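Local coordinates for protein Pvc2 (Photorhabdus asymbiotica subsp. asymbiotica, PDB 6J0B) that builds the contractile sheath that probably surrounds a Pvc1 inner tube in an extracellular, phage-tail-like contractile injection system, at residues Y157-L161 against P172-M176; F32-E36 against G108-K112; F62-K67 against W165-P171. All coordinates share one frame. Numbering follows the deposited sequence.

Contact 1: residues Y157-L161 against P172-M176; sequences YYPWL and PSAVM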
loop_
_atom_site.group_PDB
_atom_site.type_symbol
_atom_site.label_atom_id
_atom_site.label_comp_id
_atom_site.label_asym_id
_atom_site.label_seq_id
_atom_site.Cartn_x
_atom_site.Cartn_y
_atom_site.Cartn_z
ATOM N N TYR A 157 -12.635 -2.871 66.891
ATOM C CA TYR A 157 -11.618 -3.552 66.102
ATOM C C TYR A 157 -10.565 -4.073 67.067
ATOM O O TYR A 157 -10.016 -3.298 67.855
ATOM C CB TYR A 157 -11.023 -2.613 65.053
ATOM C CG TYR A 157 -12.053 -2.130 64.054
ATOM C CD1 TYR A 157 -12.291 -2.829 62.882
ATOM C CD2 TYR A 157 -12.796 -0.983 64.292
ATOM C CE1 TYR A 157 -13.239 -2.399 61.977
ATOM C CE2 TYR A 157 -13.744 -0.549 63.393
ATOM C CZ TYR A 157 -13.959 -1.257 62.239
ATOM O OH TYR A 157 -14.901 -0.818 61.341
ATOM N N TYR A 158 -10.323 -5.389 67.049
ATOM C CA TYR A 158 -9.612 -5.988 68.176
ATOM C C TYR A 158 -8.109 -5.698 68.225
ATOM O O TYR A 158 -7.686 -5.029 69.176
ATOM C CB TYR A 158 -9.875 -7.501 68.249
ATOM C CG TYR A 158 -8.849 -8.280 69.044
ATOM C CD1 TYR A 158 -8.674 -8.070 70.411
ATOM C CD2 TYR A 158 -8.067 -9.242 68.427
ATOM C CE1 TYR A 158 -7.726 -8.760 71.113
ATOM C CE2 TYR A 158 -7.131 -9.957 69.132
ATOM C CZ TYR A 158 -6.970 -9.715 70.474
ATOM O OH TYR A 158 -6.035 -10.427 71.177
ATOM N N PRO A 159 -7.261 -6.162 67.296
ATOM C CA PRO A 159 -5.831 -6.242 67.633
ATOM C C PRO A 159 -5.144 -4.889 67.523
ATOM O O PRO A 159 -5.251 -4.200 66.506
ATOM C CB PRO A 159 -5.274 -7.238 66.607
ATOM C CG PRO A 159 -6.403 -7.540 65.675
ATOM C CD PRO A 159 -7.448 -6.503 65.876
ATOM N N TRP A 160 -4.465 -4.500 68.598
ATOM C CA TRP A 160 -3.670 -3.283 68.593
ATOM C C TRP A 160 -2.503 -3.453 67.637
ATOM O O TRP A 160 -1.653 -4.318 67.840
ATOM C CB TRP A 160 -3.170 -2.973 69.999
ATOM C CG TRP A 160 -4.187 -2.302 70.852
ATOM C CD1 TRP A 160 -5.443 -2.743 71.124
ATOM C CD2 TRP A 160 -4.032 -1.067 71.555
ATOM N NE1 TRP A 160 -6.086 -1.857 71.949
ATOM C CE2 TRP A 160 -5.240 -0.818 72.229
ATOM C CE3 TRP A 160 -2.988 -0.147 71.680
ATOM C CZ2 TRP A 160 -5.435 0.311 73.015
ATOM C CZ3 TRP A 160 -3.184 0.973 72.459
ATOM C CH2 TRP A 160 -4.396 1.192 73.119
ATOM N N LEU A 161 -2.470 -2.645 66.588
ATOM C CA LEU A 161 -1.462 -2.815 65.558
ATOM C C LEU A 161 -0.093 -2.362 66.047
ATOM O O LEU A 161 0.029 -1.547 66.963
ATOM C CB LEU A 161 -1.862 -2.044 64.312
ATOM C CG LEU A 161 -3.071 -2.706 63.674
ATOM C CD1 LEU A 161 -4.142 -1.694 63.421
ATOM C CD2 LEU A 161 -2.653 -3.373 62.396
ATOM N N PRO A 172 -5.987 0.392 67.358
ATOM C CA PRO A 172 -6.488 0.084 66.012
ATOM C C PRO A 172 -7.601 0.995 65.536
ATOM O O PRO A 172 -7.889 0.999 64.334
ATOM C CB PRO A 172 -6.982 -1.357 66.151
ATOM C CG PRO A 172 -7.345 -1.475 67.573
ATOM C CD PRO A 172 -6.399 -0.620 68.343
ATOM N N SER A 173 -8.235 1.761 66.420
ATOM C CA SER A 173 -9.292 2.669 65.997
ATOM C C SER A 173 -8.763 3.878 65.253
ATOM O O SER A 173 -9.500 4.476 64.464
ATOM C CB SER A 173 -10.096 3.151 67.196
ATOM O OG SER A 173 -9.247 3.727 68.171
ATOM N N ALA A 174 -7.513 4.262 65.495
ATOM C CA ALA A 174 -6.969 5.432 64.825
ATOM C C ALA A 174 -6.605 5.133 63.383
ATOM O O ALA A 174 -6.649 6.031 62.537
ATOM C CB ALA A 174 -5.754 5.942 65.575
ATOM N N VAL A 175 -6.240 3.888 63.080
ATOM C CA VAL A 175 -6.010 3.531 61.689
ATOM C C VAL A 175 -7.323 3.301 60.958
ATOM O O VAL A 175 -7.354 3.379 59.728
ATOM C CB VAL A 175 -5.085 2.304 61.579
ATOM C CG1 VAL A 175 -4.039 2.329 62.675
ATOM C CG2 VAL A 175 -5.857 1.000 61.603
ATOM N N MET A 176 -8.419 3.056 61.683
ATOM C CA MET A 176 -9.702 2.790 61.054
ATOM C C MET A 176 -10.487 4.054 60.762
ATOM O O MET A 176 -11.433 4.008 59.972
ATOM C CB MET A 176 -10.544 1.858 61.926
ATOM C CG MET A 176 -10.070 0.420 61.916
ATOM S SD MET A 176 -9.965 -0.268 60.258
ATOM C CE MET A 176 -11.653 -0.073 59.694
#
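This contact closes the start of a beta-alpha-beta crossover in the subtilisin-like domain of a tail sheath protein. Strand 154-157 runs into the loop before strand 161-163; helix 172-186 follows as part of the longer connection to the neighbouring parallel strand 222-228. Pro172 leads and carries the largest share of the buried surface. The loop curls round its ring. Tyr157 O lies 3.2 Å from Pro172 CG, and Pro159 O lies 3.3 Å from Pro172 CB. Pro172 CD sits over one face of Trp160, 3.7 Å from the centroid of the five-membered ring, in a CH-pi contact. Trp160 NE1 is hydrogen-bonded to Gly131 O. Ser173 OG hydrogen-bonds Ala106 O and Asp130 OD1, tying this segment to strands 103-106 and 126-130. Val175 returns to the loop, with CG2 3.7 Å from Leu161 CD1. Met176 follows one helical turn after Pro172. Its three chi angles are all m, which folds the side chain over the Tyr157 ring. That ring is held at its far end by a hydrogen bond from hydroxyl to hydroxyl with Tyr180. Met176 CG lies 3.8 Å from the ring centroid, and Met176 SD makes a Met-aromatic contact at 4.4 Å, 17° off the ring normal.

Contact 2: residues F32-E36 against G108-K112; sequences FAVDE and GEDIK
Glu109, Ala33 and Asp35 hold most of this small contact, which buries 176 Å² in all. Residues 32-34 are extended strand, and Asp35 and Glu36 continue as extended loop. Gly108 has positive phi (69/45) and turns the backbone of segment 108-112. Glu109 is then extended (-134/155), and the backbone passes through Asp110 to Ile111 (-107/15). The closest CA atoms are those of Ala33 and Glu109, 6.6 Å apart. Both residues point their CA-to-CB bonds toward the other segment, and their CB atoms lie 4.1 Å apart. Val34 points away. Glu109 takes chi1 m and chi2 m, so its side chain folds along the strand end. Glu109 CG lies 3.8 Å from Ala33 O. Further out, Glu109 OE1 lies 3.3 Å from Asp35 CA, and Glu109 OE2 lies 3.4 Å from Asp35 CB. Asp35 has chi1 p, and its acidic end leads away from Glu109. Ala33 also meets Ile111, which has chi1 p and chi2 t: Ala33 CB lies 3.8 Å from Ile111 CG2. The segments are joined by packing alone. Gly108 O accepts a hydrogen bond from Lys67 NZ. Backbone hydrogen bonding of Ala33 with Val105 pairs strand 31-34 with strand 103-106. The contact thus belongs to the C-terminal ends of the parallel strands in a mixed alpha/beta sheet, where the loop after strand 103-106 folds over the end of its neighbour 31-34.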
loop_
_atom_site.group_PDB
_atom_site.type_symbol
_atom_site.label_atom_id
_atom_site.label_comp_id
_atom_site.label_asym_id
_atom_site.label_seq_id
_atom_site.Cartn_x
_atom_site.Cartn_y
_atom_site.Cartn_z
ATOM N N PHE A 32 -10.159 12.828 67.848
ATOM C CA PHE A 32 -9.274 11.952 68.594
ATOM C C PHE A 32 -9.338 12.318 70.068
ATOM O O PHE A 32 -9.030 13.451 70.444
ATOM C CB PHE A 32 -7.847 12.060 68.063
ATOM C CG PHE A 32 -7.650 11.413 66.724
ATOM C CD1 PHE A 32 -8.000 12.074 65.559
ATOM C CD2 PHE A 32 -7.109 10.144 66.631
ATOM C CE1 PHE A 32 -7.825 11.480 64.333
ATOM C CE2 PHE A 32 -6.928 9.546 65.403
ATOM C CZ PHE A 32 -7.287 10.216 64.254
ATOM N N ALA A 33 -9.762 11.370 70.895
ATOM C CA ALA A 33 -9.733 11.574 72.334
ATOM C C ALA A 33 -8.291 11.576 72.816
ATOM O O ALA A 33 -7.510 10.683 72.478
ATOM C CB ALA A 33 -10.529 10.485 73.044
ATOM N N VAL A 34 -7.933 12.592 73.590
ATOM C CA VAL A 34 -6.572 12.785 74.066
ATOM C C VAL A 34 -6.588 12.683 75.582
ATOM O O VAL A 34 -7.455 13.274 76.236
ATOM C CB VAL A 34 -6.007 14.141 73.606
ATOM C CG1 VAL A 34 -4.569 14.309 74.047
ATOM C CG2 VAL A 34 -6.114 14.272 72.099
ATOM N N ASP A 35 -5.649 11.922 76.135
ATOM C CA ASP A 35 -5.590 11.745 77.577
ATOM C C ASP A 35 -5.137 13.027 78.261
ATOM O O ASP A 35 -4.488 13.885 77.660
ATOM C CB ASP A 35 -4.642 10.599 77.943
ATOM C CG ASP A 35 -3.174 10.937 77.706
ATOM O OD1 ASP A 35 -2.857 11.618 76.706
ATOM O OD2 ASP A 35 -2.331 10.507 78.520
ATOM N N GLU A 36 -5.495 13.158 79.532
ATOM C CA GLU A 36 -4.831 14.148 80.355
ATOM C C GLU A 36 -3.421 13.659 80.673
ATOM O O GLU A 36 -3.111 12.475 80.505
ATOM C CB GLU A 36 -5.636 14.425 81.623
ATOM C CG GLU A 36 -6.960 15.123 81.344
ATOM C CD GLU A 36 -7.720 15.478 82.606
ATOM O OE1 GLU A 36 -7.471 14.845 83.652
ATOM O OE2 GLU A 36 -8.570 16.392 82.549
ATOM N N GLY A 108 -6.814 4.817 72.202
ATOM C CA GLY A 108 -6.411 4.200 73.453
ATOM C C GLY A 108 -6.940 4.911 74.677
ATOM O O GLY A 108 -6.188 5.138 75.632
ATOM N N GLU A 109 -8.219 5.276 74.668
ATOM C CA GLU A 109 -8.816 6.045 75.747
ATOM C C GLU A 109 -10.147 5.423 76.138
ATOM O O GLU A 109 -10.792 4.736 75.344
ATOM C CB GLU A 109 -9.011 7.509 75.343
ATOM C CG GLU A 109 -7.736 8.314 75.382
ATOM C CD GLU A 109 -7.196 8.444 76.788
ATOM O OE1 GLU A 109 -7.769 9.227 77.573
ATOM O OE2 GLU A 109 -6.210 7.752 77.117
ATOM N N ASP A 110 -10.550 5.673 77.379
ATOM C CA ASP A 110 -11.826 5.187 77.899
ATOM C C ASP A 110 -12.885 6.237 77.592
ATOM O O ASP A 110 -13.064 7.194 78.349
ATOM C CB ASP A 110 -11.731 4.912 79.396
ATOM C CG ASP A 110 -12.864 4.036 79.906
ATOM O OD1 ASP A 110 -12.594 2.877 80.283
ATOM O OD2 ASP A 110 -14.024 4.500 79.928
ATOM N N ILE A 111 -13.589 6.066 76.479
ATOM C CA ILE A 111 -14.669 6.967 76.111
ATOM C C ILE A 111 -16.032 6.310 76.309
ATOM O O ILE A 111 -17.036 6.826 75.832
ATOM C CB ILE A 111 -14.506 7.491 74.675
ATOM C CG1 ILE A 111 -14.636 6.359 73.655
ATOM C CG2 ILE A 111 -13.173 8.192 74.517
ATOM C CD1 ILE A 111 -14.775 6.852 72.228
ATOM N N LYS A 112 -16.084 5.190 77.039
ATOM C CA LYS A 112 -17.334 4.463 77.241
ATOM C C LYS A 112 -18.349 5.250 78.057
ATOM O O LYS A 112 -19.551 4.989 77.945
ATOM C CB LYS A 112 -17.068 3.125 77.929
ATOM C CG LYS A 112 -16.245 2.146 77.113
ATOM C CD LYS A 112 -16.101 0.822 77.846
ATOM C CE LYS A 112 -15.289 -0.176 77.043
ATOM N NZ LYS A 112 -13.887 0.279 76.840
#

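Contact 3: residues F62-K67 against W165-P171; sequences FNNEDK and WANIDIP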
loop_
_atom_site.group_PDB
_atom_site.type_symbol
_atom_site.label_atom_id
_atom_site.label_comp_id
_atom_site.label_asym_id
_atom_site.label_seq_id
_atom_site.Cartn_x
_atom_site.Cartn_y
_atom_site.Cartn_z
ATOM N N PHE A 62 8.479 14.159 66.598
ATOM C CA PHE A 62 7.706 12.929 66.631
ATOM C C PHE A 62 8.221 12.053 67.763
ATOM O O PHE A 62 9.423 11.785 67.857
ATOM C CB PHE A 62 7.800 12.189 65.301
ATOM C CG PHE A 62 7.088 10.869 65.297
ATOM C CD1 PHE A 62 5.706 10.817 65.283
ATOM C CD2 PHE A 62 7.799 9.679 65.313
ATOM C CE1 PHE A 62 5.044 9.606 65.285
ATOM C CE2 PHE A 62 7.142 8.464 65.315
ATOM C CZ PHE A 62 5.764 8.428 65.300
ATOM N N ASN A 63 7.317 11.617 68.631
ATOM C CA ASN A 63 7.671 10.832 69.802
ATOM C C ASN A 63 7.171 9.406 69.624
ATOM O O ASN A 63 5.984 9.189 69.368
ATOM C CB ASN A 63 7.082 11.449 71.071
ATOM C CG ASN A 63 7.671 10.857 72.332
ATOM O OD1 ASN A 63 8.734 10.242 72.301
ATOM N ND2 ASN A 63 6.984 11.043 73.450
ATOM N N ASN A 64 8.081 8.440 69.752
ATOM C CA ASN A 64 7.693 7.039 69.630
ATOM C C ASN A 64 6.886 6.568 70.834
ATOM O O ASN A 64 6.074 5.646 70.710
ATOM C CB ASN A 64 8.933 6.163 69.461
ATOM C CG ASN A 64 9.617 6.369 68.128
ATOM O OD1 ASN A 64 9.377 7.358 67.442
ATOM N ND2 ASN A 64 10.477 5.429 67.754
ATOM N N GLU A 65 7.083 7.192 71.994
ATOM C CA GLU A 65 6.463 6.711 73.222
ATOM C C GLU A 65 5.031 7.200 73.388
ATOM O O GLU A 65 4.269 6.610 74.162
ATOM C CB GLU A 65 7.294 7.144 74.427
ATOM C CG GLU A 65 8.774 6.832 74.307
ATOM C CD GLU A 65 9.623 7.745 75.169
ATOM O OE1 GLU A 65 9.129 8.826 75.555
ATOM O OE2 GLU A 65 10.782 7.385 75.460
ATOM N N ASP A 66 4.651 8.274 72.698
ATOM C CA ASP A 66 3.314 8.830 72.860
ATOM C C ASP A 66 2.274 7.949 72.188
ATOM O O ASP A 66 2.461 7.496 71.055
ATOM C CB ASP A 66 3.241 10.238 72.274
ATOM C CG ASP A 66 3.804 11.288 73.198
ATOM O OD1 ASP A 66 4.150 10.952 74.349
ATOM O OD2 ASP A 66 3.905 12.456 72.769
ATOM N N LYS A 67 1.169 7.714 72.894
ATOM C CA LYS A 67 0.043 7.019 72.285
ATOM C C LYS A 67 -0.659 7.898 71.262
ATOM O O LYS A 67 -1.190 7.390 70.270
ATOM C CB LYS A 67 -0.928 6.560 73.373
ATOM C CG LYS A 67 -2.011 5.618 72.895
ATOM C CD LYS A 67 -2.934 5.227 74.030
ATOM C CE LYS A 67 -2.444 3.991 74.763
ATOM N NZ LYS A 67 -3.469 3.491 75.720
ATOM N N TRP A 165 8.294 1.811 63.129
ATOM C CA TRP A 165 8.626 3.159 63.573
ATOM C C TRP A 165 8.086 3.439 64.969
ATOM O O TRP A 165 8.712 4.169 65.743
ATOM C CB TRP A 165 8.100 4.193 62.578
ATOM C CG TRP A 165 6.729 3.917 62.035
ATOM C CD1 TRP A 165 6.422 3.212 60.911
ATOM C CD2 TRP A 165 5.482 4.368 62.576
ATOM N NE1 TRP A 165 5.064 3.183 60.724
ATOM C CE2 TRP A 165 4.464 3.888 61.733
ATOM C CE3 TRP A 165 5.128 5.127 63.694
ATOM C CZ2 TRP A 165 3.118 4.140 61.972
ATOM C CZ3 TRP A 165 3.793 5.375 63.930
ATOM C CH2 TRP A 165 2.805 4.886 63.072
ATOM N N ALA A 166 6.938 2.865 65.311
ATOM C CA ALA A 166 6.343 3.079 66.621
ATOM C C ALA A 166 6.964 2.136 67.639
ATOM O O ALA A 166 7.089 0.934 67.391
ATOM C CB ALA A 166 4.832 2.865 66.563
ATOM N N ASN A 167 7.353 2.685 68.787
ATOM C CA ASN A 167 7.897 1.857 69.857
ATOM C C ASN A 167 6.791 1.076 70.553
ATOM O O ASN A 167 6.909 -0.136 70.764
ATOM C CB ASN A 167 8.650 2.735 70.856
ATOM C CG ASN A 167 9.518 1.935 71.797
ATOM O OD1 ASN A 167 10.038 0.880 71.435
ATOM N ND2 ASN A 167 9.683 2.434 73.014
ATOM N N ILE A 168 5.714 1.763 70.919
ATOM C CA ILE A 168 4.548 1.158 71.549
ATOM C C ILE A 168 3.577 0.661 70.489
ATOM O O ILE A 168 3.726 0.964 69.299
ATOM C CB ILE A 168 3.854 2.156 72.485
ATOM C CG1 ILE A 168 3.408 3.372 71.684
ATOM C CG2 ILE A 168 4.789 2.571 73.602
ATOM C CD1 ILE A 168 2.492 4.261 72.436
ATOM N N ASP A 169 2.585 -0.114 70.912
ATOM C CA ASP A 169 1.558 -0.604 70.006
ATOM C C ASP A 169 0.524 0.476 69.728
ATOM O O ASP A 169 0.140 1.240 70.616
ATOM C CB ASP A 169 0.882 -1.835 70.596
ATOM C CG ASP A 169 1.877 -2.848 71.096
ATOM O OD1 ASP A 169 2.889 -3.084 70.403
ATOM O OD2 ASP A 169 1.659 -3.392 72.195
ATOM N N ILE A 170 0.066 0.521 68.483
ATOM C CA ILE A 170 -0.852 1.545 68.000
ATOM C C ILE A 170 -2.282 1.095 68.277
ATOM O O ILE A 170 -2.606 -0.081 68.055
ATOM C CB ILE A 170 -0.605 1.805 66.507
ATOM C CG1 ILE A 170 0.810 2.340 66.328
ATOM C CG2 ILE A 170 -1.626 2.762 65.923
ATOM C CD1 ILE A 170 1.344 2.190 64.955
ATOM N N PRO A 171 -3.148 1.963 68.798
ATOM C CA PRO A 171 -4.564 1.619 68.922
ATOM C C PRO A 171 -5.200 1.451 67.554
ATOM O O PRO A 171 -4.978 2.272 66.653
ATOM C CB PRO A 171 -5.156 2.820 69.671
ATOM C CG PRO A 171 -4.190 3.922 69.452
ATOM C CD PRO A 171 -2.849 3.273 69.395
#
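Two irregular loops meet side by side near the surface, burying 412 Å² between them. Ile168 has the largest covered area. With chi1 p and chi2 t it reaches the backbone of the other loop. Ile168 CG1 lies 3.6 Å from Asn64 O. Ile168 CD1 lies 3.4 Å from Glu65 O, 3.5 Å from Asp66 O and 3.7 Å from Lys67 CA. The methyl group thus fits against the bend of residues 65-67. Just before it, residues 63-65 form an Asx turn, with a weak hydrogen bond from Glu65 N to Asn63 OD1 at 3.5 Å. Asn64 (chi1 m) and Asn167 (chi1 t) point toward each other's loops, and their CB atoms lie 3.7 Å apart. Asn64 ND2 comes within 3.0 Å of Trp165 O, but the angle is too poor for a hydrogen bond. At one end Phe62 (chi1 t) and Trp165 (chi1 p) touch, with Phe62 CZ 3.7 Å from Trp165 CE3. Arg73 makes cation-pi contacts with both rings. At the other end the Lys67 side chain bends only at chi3 (m). Its CG lies 4.3 Å from Pro171 CD, and its NZ goes on to a hydrogen bond with Gly108 O. In the fold, segment 62-67 leads into helix 67-77, whose Val70 packs on Trp165, Ala166 and Ile170. Segment 165-171 runs from strand 161-163 to the start of helix 172-186, and Ile170 keeps a backbone hydrogen bond back to Leu161.

How the contacts relate
Contacts 1 and 2 are buried at the ends of strands of the same sheet, whereas contact 3 is a surface contact between loops. Contact 1 is aromatic and apolar, with CH-pi and sulfur contacts. Contact 2 is smaller and mixes aliphatic packing with acidic side chains. Contact 3 is mixed: Ile168 lies against backbone, two asparagine side chains meet each other, and the Phe62 and Trp165 rings touch. Contacts 1 and 3 share the connection from strand 161-163 to helix 172-186, and Leu161 O lies 2.6 Å from Ile170 N, a probable hydrogen bond. Gly108 of contact 2 meets both others: its CA packs on Trp160 CH2 at 3.6 Å, and its O lies 3.2 Å from Lys67 NZ.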